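PDB 1RTW: transcriptional activator, putative from Pyrococcus furiosus, which is of unknown function but belongs to the all-helical TENA/THI-4/PQQC family. Local coordinates for residues F118-T123 with E181-R186; E5-N10 with E189-V194; F36-V41 with W202-G207. All coordinates share one frame; numbering follows the deposited sequence.

Overall arrangement
Starting at the N terminus, helix 2-8 supplies the first half of contact 2, which closes the loop of 178 residues between 5-10 and 189-194. The long helix 33-60 then opens contact 3, whose partner 202-207 comes after 189-194, so contacts 2 and 3 cross along the chain. Contact 1, joining the start of helix 118-142 to that of helix 181-201, lies within both of those loops. Contacts 1 and 2 share helix 181-201 and touch through Thr123 on Phe191 and Leu6. Contact 3 sits on the other side of the chain's centre from contact 1, about 31 Å between centres, where the segment after helix 181-201 meets helix 33-60.

Contact 1: F118-T123 with E181-R186; sequences FLEGFT and EFEKER
In this all-helical TENA/THI-4/PQQC fold, the N-terminal parts of helices 118-142 and 181-201 pack in the same general direction, crossing at -37° with the axes of the two short segments 9.2 Å apart. The apolar part is carried by Leu119, whose CG lies anti to the backbone N. Its methyl CD2 rests on the other helix, 3.4 Å from Glu183 O and 4.1 Å from Lys184 CA; a methyl can lie against this backbone without needing a polar partner.

Glu120, extended beyond CG, packs its carboxylate on the aliphatic base of Arg186, with OE2 3.5 Å from Arg186 CB. A hydrogen bond from the backbone N of Ser117, just before the helix, anchors OE1. The poorly ordered guanidinium of Arg186 leads away.

Charge adds some tension: Glu120 OE1 and Glu183 OE1 are 4.2 Å apart, which may raise the affinity of one for a proton. Glu183 OE2, however, is hydrogen-bonded to His179 NE2 of a second subunit, so this end of the contact borders that subunit.

Within its own turn, Leu119 O accepts twice, from Thr123 N and, at 2.7 Å, from Thr123 OG1, which stands 36° out of the carbonyl plane.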
loop_
_atom_site.group_PDB
_atom_site.type_symbol
_atom_site.label_atom_id
_atom_site.label_comp_id
_atom_site.label_asym_id
_atom_site.label_seq_id
_atom_site.Cartn_x
_atom_site.Cartn_y
_atom_site.Cartn_z
ATOM N N PHE B 118 -11.285 -2.516 4.736
ATOM C CA PHE B 118 -11.478 -1.304 5.531
ATOM C C PHE B 118 -12.125 -1.654 6.875
ATOM O O PHE B 118 -11.731 -1.127 7.922
ATOM C CB PHE B 118 -12.339 -0.282 4.781
ATOM C CG PHE B 118 -12.518 1.016 5.521
ATOM C CD1 PHE B 118 -11.429 1.838 5.776
ATOM C CD2 PHE B 118 -13.772 1.416 5.970
ATOM C CE1 PHE B 118 -11.579 3.023 6.460
ATOM C CE2 PHE B 118 -13.932 2.610 6.659
ATOM C CZ PHE B 118 -12.834 3.412 6.904
ATOM N N LEU B 119 -13.065 -2.601 6.826
ATOM C CA LEU B 119 -13.796 -3.076 7.992
ATOM C C LEU B 119 -12.849 -3.621 9.061
ATOM O O LEU B 119 -12.997 -3.332 10.251
ATOM C CB LEU B 119 -14.794 -4.163 7.567
ATOM C CG LEU B 119 -15.569 -4.829 8.712
ATOM C CD1 LEU B 119 -16.534 -3.825 9.352
ATOM C CD2 LEU B 119 -16.312 -6.070 8.210
ATOM N N GLU B 120 -11.916 -4.467 8.645
ATOM C CA GLU B 120 -10.936 -5.020 9.575
ATOM C C GLU B 120 -10.107 -3.881 10.185
ATOM O O GLU B 120 -9.859 -3.842 11.396
ATOM C CB GLU B 120 -10.005 -5.976 8.841
ATOM C CG GLU B 120 -10.653 -7.279 8.344
ATOM C CD GLU B 120 -9.664 -8.149 7.570
ATOM O OE1 GLU B 120 -9.319 -7.800 6.415
ATOM O OE2 GLU B 120 -9.214 -9.177 8.121
ATOM N N GLY B 121 -9.705 -2.944 9.332
ATOM C CA GLY B 121 -8.915 -1.823 9.786
ATOM C C GLY B 121 -9.659 -0.973 10.796
ATOM O O GLY B 121 -9.132 -0.663 11.866
ATOM N N PHE B 122 -10.891 -0.608 10.462
ATOM C CA PHE B 122 -11.701 0.209 11.351
ATOM C C PHE B 122 -12.023 -0.555 12.633
ATOM O O PHE B 122 -12.108 0.039 13.703
ATOM C CB PHE B 122 -12.978 0.687 10.650
ATOM C CG PHE B 122 -13.494 1.995 11.182
ATOM C CD1 PHE B 122 -12.948 3.192 10.750
ATOM C CD2 PHE B 122 -14.479 2.031 12.159
ATOM C CE1 PHE B 122 -13.369 4.405 11.286
ATOM C CE2 PHE B 122 -14.906 3.240 12.698
ATOM C CZ PHE B 122 -14.348 4.430 12.262
ATOM N N THR B 123 -12.176 -1.874 12.527
ATOM C CA THR B 123 -12.443 -2.694 13.701
ATOM C C THR B 123 -11.220 -2.622 14.618
ATOM O O THR B 123 -11.360 -2.492 15.842
ATOM C CB THR B 123 -12.754 -4.176 13.312
ATOM O OG1 THR B 123 -13.992 -4.225 12.599
ATOM C CG2 THR B 123 -12.887 -5.053 14.534
ATOM N N GLU B 181 -21.385 -12.069 6.842
ATOM C CA GLU B 181 -20.808 -12.750 7.998
ATOM C C GLU B 181 -19.374 -13.218 7.767
ATOM O O GLU B 181 -18.629 -13.397 8.728
ATOM C CB GLU B 181 -21.695 -13.919 8.444
ATOM C CG GLU B 181 -22.631 -13.594 9.611
ATOM C CD GLU B 181 -23.552 -12.398 9.358
ATOM O OE1 GLU B 181 -23.734 -11.596 10.299
ATOM O OE2 GLU B 181 -24.103 -12.259 8.241
ATOM N N PHE B 182 -18.994 -13.432 6.507
ATOM C CA PHE B 182 -17.626 -13.851 6.188
ATOM C C PHE B 182 -16.662 -12.716 6.527
ATOM O O PHE B 182 -15.667 -12.906 7.234
ATOM C CB PHE B 182 -17.467 -14.185 4.698
ATOM C CG PHE B 182 -16.023 -14.313 4.254
ATOM C CD1 PHE B 182 -15.229 -15.365 4.705
ATOM C CD2 PHE B 182 -15.451 -13.364 3.409
ATOM C CE1 PHE B 182 -13.886 -15.473 4.324
ATOM C CE2 PHE B 182 -14.109 -13.465 3.021
ATOM C CZ PHE B 182 -13.326 -14.522 3.481
ATOM N N GLU B 183 -16.982 -11.533 6.011
ATOM C CA GLU B 183 -16.168 -10.351 6.212
ATOM C C GLU B 183 -16.250 -9.865 7.652
ATOM O O GLU B 183 -15.292 -9.291 8.173
ATOM C CB GLU B 183 -16.576 -9.263 5.219
ATOM C CG GLU B 183 -15.465 -8.275 4.869
ATOM C CD GLU B 183 -14.194 -8.946 4.341
ATOM O OE1 GLU B 183 -13.149 -8.870 5.026
ATOM O OE2 GLU B 183 -14.230 -9.531 3.238
ATOM N N LYS B 184 -17.383 -10.112 8.304
ATOM C CA LYS B 184 -17.535 -9.722 9.698
ATOM C C LYS B 184 -16.617 -10.589 10.546
ATOM O O LYS B 184 -15.984 -10.094 11.477
ATOM C CB LYS B 184 -18.980 -9.876 10.178
ATOM C CG LYS B 184 -19.858 -8.668 9.914
ATOM C CD LYS B 184 -21.251 -8.845 10.502
ATOM C CE LYS B 184 -22.146 -7.680 10.112
ATOM N NZ LYS B 184 -23.496 -7.707 10.746
ATOM N N GLU B 185 -16.528 -11.876 10.205
ATOM C CA GLU B 185 -15.674 -12.815 10.935
ATOM C C GLU B 185 -14.205 -12.426 10.843
ATOM O O GLU B 185 -13.449 -12.613 11.795
ATOM C CB GLU B 185 -15.863 -14.249 10.429
ATOM C CG GLU B 185 -16.859 -15.082 11.235
ATOM C CD GLU B 185 -16.435 -15.312 12.686
ATOM O OE1 GLU B 185 -15.233 -15.538 12.955
ATOM O OE2 GLU B 185 -17.322 -15.287 13.563
ATOM N N ARG B 186 -13.805 -11.911 9.684
ATOM C CA ARG B 186 -12.428 -11.472 9.468
ATOM C C ARG B 186 -12.140 -10.365 10.481
ATOM O O ARG B 186 -11.118 -10.387 11.163
ATOM C CB ARG B 186 -12.256 -10.933 8.044
ATOM C CG ARG B 186 -12.219 -11.993 6.951
ATOM C CD ARG B 186 -10.793 -12.263 6.492
ATOM N NE ARG B 186 -10.747 -13.223 5.393
ATOM C CZ ARG B 186 -9.653 -13.530 4.700
ATOM N NH1 ARG B 186 -8.491 -12.952 4.983
ATOM N NH2 ARG B 186 -9.720 -14.424 3.721
#

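Contact 2: E5-N10 with E189-V194; sequences ELIKEN and EVFKEV
The short N-terminal helix 2-8 lies here against the middle of helix 181-201, a buried helix-to-helix contact of the all-helical TENA/THI-4/PQQC fold, and it is built round one phenylalanine ring. Phe191 has CG anti to the backbone N (chi1 -172°), which carries the ring out from its helix to the turn that ends helix 2-8. The backbone there places Leu6 CB over the ring centre, 3.7 Å from the centroid of Phe191 and almost on the normal, a CH-pi contact. Leu6 differs from Phe191 in its first torsion: CG lies anti to its carbonyl carbon, beside the backbone N. CG and the two methyls are thereby sent alongside the ring, CD1 reaching 3.6 Å from Phe191 CD2, and CD2 meeting Phe191 CB. Ile7 adds a looser apolar touch, CG1 to Phe191 CZ at 4.2 Å. Leucine suits its place because CB and the methyls present C-H groups to the ring without burying a polar atom.

Asn10 lies at the ring edge, its amide plane turned 53° from that of the ring. Its CG is anti to the carbonyl carbon, and one N-H of ND2 donates back to Leu6 O at 2.9 Å in a nearly straight bond (173°), in the plane of that carbonyl. The bond fixes the rotation of the amide; ND2 also lies 3.4 Å from Phe191 CD1, near the ring plane. The side-chain amide thus takes up the Leu6 carbonyl at the end of helix 2-8, where the backbone N of Asn10 makes a weak bond to Ile7 O.

With ND2 so engaged, the carboxamide oxygen faces the base of Lys192, whose chain crosses Asn10 at about a right angle: OD1 lies 3.3 Å from Lys192 CA and 3.4 Å from Lys192 CB.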
loop_
_atom_site.group_PDB
_atom_site.type_symbol
_atom_site.label_atom_id
_atom_site.label_comp_id
_atom_site.label_asym_id
_atom_site.label_seq_id
_atom_site.Cartn_x
_atom_site.Cartn_y
_atom_site.Cartn_z
ATOM N N GLU B 5 -20.992 -6.959 20.381
ATOM C CA GLU B 5 -20.720 -8.360 20.093
ATOM C C GLU B 5 -19.223 -8.616 20.251
ATOM O O GLU B 5 -18.810 -9.563 20.926
ATOM C CB GLU B 5 -21.142 -8.706 18.669
ATOM C CG GLU B 5 -22.642 -8.710 18.440
ATOM C CD GLU B 5 -23.018 -8.951 16.983
ATOM O OE1 GLU B 5 -22.212 -9.549 16.231
ATOM O OE2 GLU B 5 -24.129 -8.535 16.588
ATOM N N LEU B 6 -18.421 -7.762 19.618
ATOM C CA LEU B 6 -16.969 -7.860 19.668
ATOM C C LEU B 6 -16.471 -7.918 21.104
ATOM O O LEU B 6 -15.675 -8.786 21.455
ATOM C CB LEU B 6 -16.341 -6.665 18.955
ATOM C CG LEU B 6 -16.505 -6.630 17.437
ATOM C CD1 LEU B 6 -15.925 -5.343 16.905
ATOM C CD2 LEU B 6 -15.822 -7.832 16.795
ATOM N N ILE B 7 -16.973 -7.005 21.929
ATOM C CA ILE B 7 -16.591 -6.926 23.334
ATOM C C ILE B 7 -16.996 -8.143 24.154
ATOM O O ILE B 7 -16.218 -8.623 24.977
ATOM C CB ILE B 7 -17.156 -5.641 23.976
ATOM C CG1 ILE B 7 -16.371 -4.434 23.458
ATOM C CG2 ILE B 7 -17.086 -5.713 25.499
ATOM C CD1 ILE B 7 -16.959 -3.104 23.842
ATOM N N LYS B 8 -18.202 -8.645 23.904
ATOM C CA LYS B 8 -18.746 -9.801 24.613
ATOM C C LYS B 8 -17.921 -11.076 24.425
ATOM O O LYS B 8 -17.619 -11.779 25.391
ATOM C CB LYS B 8 -20.197 -10.038 24.169
ATOM C CG LYS B 8 -20.920 -11.172 24.896
ATOM C CD LYS B 8 -22.369 -11.326 24.427
ATOM C CE LYS B 8 -22.456 -11.748 22.964
ATOM N NZ LYS B 8 -23.867 -11.845 22.489
ATOM N N GLU B 9 -17.499 -11.327 23.192
ATOM C CA GLU B 9 -16.738 -12.526 22.869
ATOM C C GLU B 9 -15.243 -12.480 23.202
ATOM O O GLU B 9 -14.535 -13.473 23.034
ATOM C CB GLU B 9 -17.035 -12.909 21.413
ATOM C CG GLU B 9 -15.882 -13.360 20.540
ATOM C CD GLU B 9 -16.216 -13.250 19.058
ATOM O OE1 GLU B 9 -15.586 -13.960 18.246
ATOM O OE2 GLU B 9 -17.105 -12.442 18.700
ATOM N N ASN B 10 -14.777 -11.332 23.697
ATOM C CA ASN B 10 -13.376 -11.152 24.103
ATOM C C ASN B 10 -13.307 -10.619 25.528
ATOM O O ASN B 10 -12.236 -10.218 25.994
ATOM C CB ASN B 10 -12.628 -10.168 23.191
ATOM C CG ASN B 10 -12.405 -10.706 21.802
ATOM O OD1 ASN B 10 -11.404 -11.357 21.529
ATOM N ND2 ASN B 10 -13.335 -10.420 20.908
ATOM N N GLU B 189 -11.895 -11.565 14.044
ATOM C CA GLU B 189 -10.566 -12.113 14.285
ATOM C C GLU B 189 -9.550 -11.012 14.577
ATOM O O GLU B 189 -8.714 -11.155 15.465
ATOM C CB GLU B 189 -10.089 -12.949 13.090
ATOM C CG GLU B 189 -10.628 -14.379 13.062
ATOM C CD GLU B 189 -10.268 -15.178 14.316
ATOM O OE1 GLU B 189 -9.148 -15.006 14.850
ATOM O OE2 GLU B 189 -11.114 -15.976 14.772
ATOM N N VAL B 190 -9.610 -9.924 13.815
ATOM C CA VAL B 190 -8.694 -8.818 14.026
ATOM C C VAL B 190 -8.921 -8.203 15.405
ATOM O O VAL B 190 -7.956 -7.915 16.119
ATOM C CB VAL B 190 -8.795 -7.762 12.893
ATOM C CG1 VAL B 190 -8.025 -6.514 13.253
ATOM C CG2 VAL B 190 -8.220 -8.336 11.607
ATOM N N PHE B 191 -10.187 -8.062 15.801
ATOM C CA PHE B 191 -10.520 -7.496 17.112
ATOM C C PHE B 191 -9.910 -8.353 18.227
ATOM O O PHE B 191 -9.372 -7.831 19.211
ATOM C CB PHE B 191 -12.044 -7.386 17.296
ATOM C CG PHE B 191 -12.456 -6.641 18.549
ATOM C CD1 PHE B 191 -12.520 -7.292 19.784
ATOM C CD2 PHE B 191 -12.742 -5.277 18.499
ATOM C CE1 PHE B 191 -12.856 -6.595 20.949
ATOM C CE2 PHE B 191 -13.079 -4.570 19.653
ATOM C CZ PHE B 191 -13.136 -5.230 20.883
ATOM N N LYS B 192 -10.006 -9.671 18.062
ATOM C CA LYS B 192 -9.457 -10.620 19.023
ATOM C C LYS B 192 -7.943 -10.463 19.120
ATOM O O LYS B 192 -7.386 -10.370 20.215
ATOM C CB LYS B 192 -9.789 -12.052 18.596
ATOM C CG LYS B 192 -9.117 -13.138 19.426
ATOM C CD LYS B 192 -9.571 -14.529 18.999
ATOM C CE LYS B 192 -11.067 -14.707 19.223
ATOM N NZ LYS B 192 -11.567 -15.998 18.677
ATOM N N GLU B 193 -7.291 -10.402 17.965
ATOM C CA GLU B 193 -5.847 -10.275 17.911
ATOM C C GLU B 193 -5.389 -8.938 18.496
ATOM O O GLU B 193 -4.423 -8.904 19.259
ATOM C CB GLU B 193 -5.364 -10.468 16.466
ATOM C CG GLU B 193 -3.867 -10.721 16.301
ATOM C CD GLU B 193 -3.383 -12.051 16.890
ATOM O OE1 GLU B 193 -2.146 -12.250 16.948
ATOM O OE2 GLU B 193 -4.220 -12.905 17.274
ATOM N N VAL B 194 -6.099 -7.850 18.185
ATOM C CA VAL B 194 -5.718 -6.546 18.726
ATOM C C VAL B 194 -5.898 -6.554 20.248
ATOM O O VAL B 194 -5.101 -5.951 20.978
ATOM C CB VAL B 194 -6.500 -5.364 18.066
ATOM C CG1 VAL B 194 -6.158 -4.032 18.753
ATOM C CG2 VAL B 194 -6.149 -5.270 16.599
#

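Contact 3: F36-V41 with W202-G207; sequences FEKWLV and WDIAYG
Two tryptophans, one from helix 33-60 and one from the segment following helix 181-201, set the character of this buried contact: aromatic packing in the all-helical TENA/THI-4/PQQC fold that holds the segment against helix 33-60. Their indoles run side by side and point the same way, with planes only 6° apart. They are slid past each other so far that they barely overlap: the centroid of the five-membered ring of Trp39 is 5.7 Å from that of the six-membered ring of Trp202, and the closest atoms are Trp39 NE1 and Trp202 CZ3, at 4.0 Å. The anti arrangement of CG to the backbone N in Trp39 (chi1 169°) sends its indole along the interface. Trp202, with CG beside its own N, starts away from helix 33-60 and brings back the far rim of its six-membered ring. The indole N-H of Trp39 has its polar partner elsewhere, in Tyr132 OH.

Beside the indoles the backbones close to 4.7 Å between Trp39 CA and Ala205 CA. A residue as small as alanine suits such closeness, and its methyl meets Trp39 CB at 4.1 Å.

Lys38 runs across the other flank. Its chain starts extended and bends at chi3 and chi4, laying methylenes over a turn of backbone: CD is 3.1 Å from Ile204 O and CE 3.3 Å from Gly207 O. Ile204 O also accepts from Gly207 N; Gly207, poorly ordered, has no side chain where a CB would be crowded by Ile204 O.

Around the pair, Phe22 of helix 21-28 meets both tryptophan rings and also touches Ala205. Tyr132 of helix 118-142 packs on Trp202, and Ile204 leans on Arg101 and Ala102 of helix 100-115, so the segment after helix 181-201 is lodged among four helices.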
loop_
_atom_site.group_PDB
_atom_site.type_symbol
_atom_site.label_atom_id
_atom_site.label_comp_id
_atom_site.label_asym_id
_atom_site.label_seq_id
_atom_site.Cartn_x
_atom_site.Cartn_y
_atom_site.Cartn_z
ATOM N N PHE B 36 7.144 3.050 34.755
ATOM C CA PHE B 36 6.423 4.067 34.010
ATOM C C PHE B 36 7.263 4.549 32.830
ATOM O O PHE B 36 6.733 4.778 31.739
ATOM C CB PHE B 36 6.058 5.268 34.893
ATOM C CG PHE B 36 5.385 6.371 34.141
ATOM C CD1 PHE B 36 4.026 6.293 33.839
ATOM C CD2 PHE B 36 6.122 7.450 33.657
ATOM C CE1 PHE B 36 3.416 7.264 33.059
ATOM C CE2 PHE B 36 5.518 8.430 32.873
ATOM C CZ PHE B 36 4.161 8.332 32.573
ATOM N N GLU B 37 8.566 4.713 33.050
ATOM C CA GLU B 37 9.452 5.176 31.990
ATOM C C GLU B 37 9.462 4.216 30.810
ATOM O O GLU B 37 9.374 4.642 29.658
ATOM C CB GLU B 37 10.872 5.392 32.513
ATOM C CG GLU B 37 11.859 5.791 31.422
ATOM C CD GLU B 37 13.194 6.326 31.955
ATOM O OE1 GLU B 37 13.226 6.930 33.055
ATOM O OE2 GLU B 37 14.213 6.167 31.246
ATOM N N LYS B 38 9.555 2.925 31.101
ATOM C CA LYS B 38 9.570 1.909 30.060
ATOM C C LYS B 38 8.251 1.929 29.284
ATOM O O LYS B 38 8.246 1.822 28.059
ATOM C CB LYS B 38 9.831 0.524 30.669
ATOM C CG LYS B 38 10.057 -0.570 29.643
ATOM C CD LYS B 38 10.773 -1.756 30.253
ATOM C CE LYS B 38 12.207 -1.409 30.628
ATOM N NZ LYS B 38 13.003 -1.031 29.421
ATOM N N TRP B 39 7.136 2.092 29.991
ATOM C CA TRP B 39 5.841 2.150 29.331
ATOM C C TRP B 39 5.766 3.378 28.432
ATOM O O TRP B 39 5.264 3.301 27.320
ATOM C CB TRP B 39 4.683 2.186 30.339
ATOM C CG TRP B 39 3.367 2.522 29.669
ATOM C CD1 TRP B 39 2.551 1.663 28.988
ATOM C CD2 TRP B 39 2.784 3.827 29.525
ATOM N NE1 TRP B 39 1.507 2.351 28.421
ATOM C CE2 TRP B 39 1.625 3.679 28.733
ATOM C CE3 TRP B 39 3.133 5.105 29.985
ATOM C CZ2 TRP B 39 0.810 4.772 28.383
ATOM C CZ3 TRP B 39 2.321 6.192 29.635
ATOM C CH2 TRP B 39 1.173 6.015 28.844
ATOM N N LEU B 40 6.277 4.502 28.931
ATOM C CA LEU B 40 6.272 5.770 28.212
ATOM C C LEU B 40 7.015 5.686 26.880
ATOM O O LEU B 40 6.455 6.009 25.834
ATOM C CB LEU B 40 6.896 6.860 29.088
ATOM C CG LEU B 40 6.715 8.309 28.649
ATOM C CD1 LEU B 40 5.319 8.777 29.004
ATOM C CD2 LEU B 40 7.740 9.179 29.326
ATOM N N VAL B 41 8.269 5.244 26.923
ATOM C CA VAL B 41 9.102 5.104 25.725
ATOM C C VAL B 41 8.432 4.217 24.675
ATOM O O VAL B 41 8.427 4.533 23.489
ATOM C CB VAL B 41 10.482 4.496 26.090
ATOM C CG1 VAL B 41 11.279 4.179 24.855
ATOM C CG2 VAL B 41 11.275 5.465 26.984
ATOM N N TRP B 202 0.816 -4.021 28.256
ATOM C CA TRP B 202 0.989 -3.595 29.642
ATOM C C TRP B 202 2.197 -4.255 30.307
ATOM O O TRP B 202 2.850 -3.638 31.143
ATOM C CB TRP B 202 -0.274 -3.859 30.456
ATOM C CG TRP B 202 -1.480 -3.091 29.988
ATOM C CD1 TRP B 202 -2.579 -3.600 29.355
ATOM C CD2 TRP B 202 -1.696 -1.673 30.087
ATOM N NE1 TRP B 202 -3.458 -2.589 29.047
ATOM C CE2 TRP B 202 -2.946 -1.404 29.487
ATOM C CE3 TRP B 202 -0.954 -0.615 30.613
ATOM C CZ2 TRP B 202 -3.468 -0.107 29.404
ATOM C CZ3 TRP B 202 -1.475 0.674 30.525
ATOM C CH2 TRP B 202 -2.722 0.914 29.927
ATOM N N ASP B 203 2.515 -5.485 29.906
ATOM C CA ASP B 203 3.660 -6.210 30.472
ATOM C C ASP B 203 5.015 -5.570 30.158
ATOM O O ASP B 203 5.980 -5.758 30.901
ATOM C CB ASP B 203 3.684 -7.666 29.988
ATOM C CG ASP B 203 2.517 -8.480 30.512
ATOM O OD1 ASP B 203 1.994 -9.331 29.754
ATOM O OD2 ASP B 203 2.126 -8.275 31.682
ATOM N N ILE B 204 5.083 -4.824 29.059
ATOM C CA ILE B 204 6.316 -4.168 28.633
ATOM C C ILE B 204 6.976 -3.350 29.737
ATOM O O ILE B 204 8.196 -3.338 29.852
ATOM C CB ILE B 204 6.068 -3.273 27.394
ATOM C CG1 ILE B 204 5.765 -4.144 26.171
ATOM C CG2 ILE B 204 7.270 -2.400 27.119
ATOM C CD1 ILE B 204 5.324 -3.354 24.946
ATOM N N ALA B 205 6.172 -2.681 30.555
ATOM C CA ALA B 205 6.706 -1.871 31.641
ATOM C C ALA B 205 7.601 -2.669 32.601
ATOM O O ALA B 205 8.571 -2.138 33.151
ATOM C CB ALA B 205 5.573 -1.233 32.399
ATOM N N TYR B 206 7.288 -3.953 32.780
ATOM C CA TYR B 206 8.057 -4.801 33.683
ATOM C C TYR B 206 9.165 -5.575 32.990
ATOM O O TYR B 206 9.906 -6.322 33.629
ATOM C CB TYR B 206 7.117 -5.717 34.464
ATOM C CG TYR B 206 6.021 -4.917 35.129
ATOM C CD1 TYR B 206 6.280 -4.168 36.275
ATOM C CD2 TYR B 206 4.765 -4.803 34.535
ATOM C CE1 TYR B 206 5.320 -3.310 36.805
ATOM C CE2 TYR B 206 3.797 -3.954 35.053
ATOM C CZ TYR B 206 4.082 -3.203 36.187
ATOM O OH TYR B 206 3.137 -2.328 36.672
ATOM N N GLY B 207 9.280 -5.375 31.677
ATOM C CA GLY B 207 10.320 -6.024 30.898
ATOM C C GLY B 207 11.680 -5.541 31.367
ATOM O O GLY B 207 11.812 -4.415 31.857
#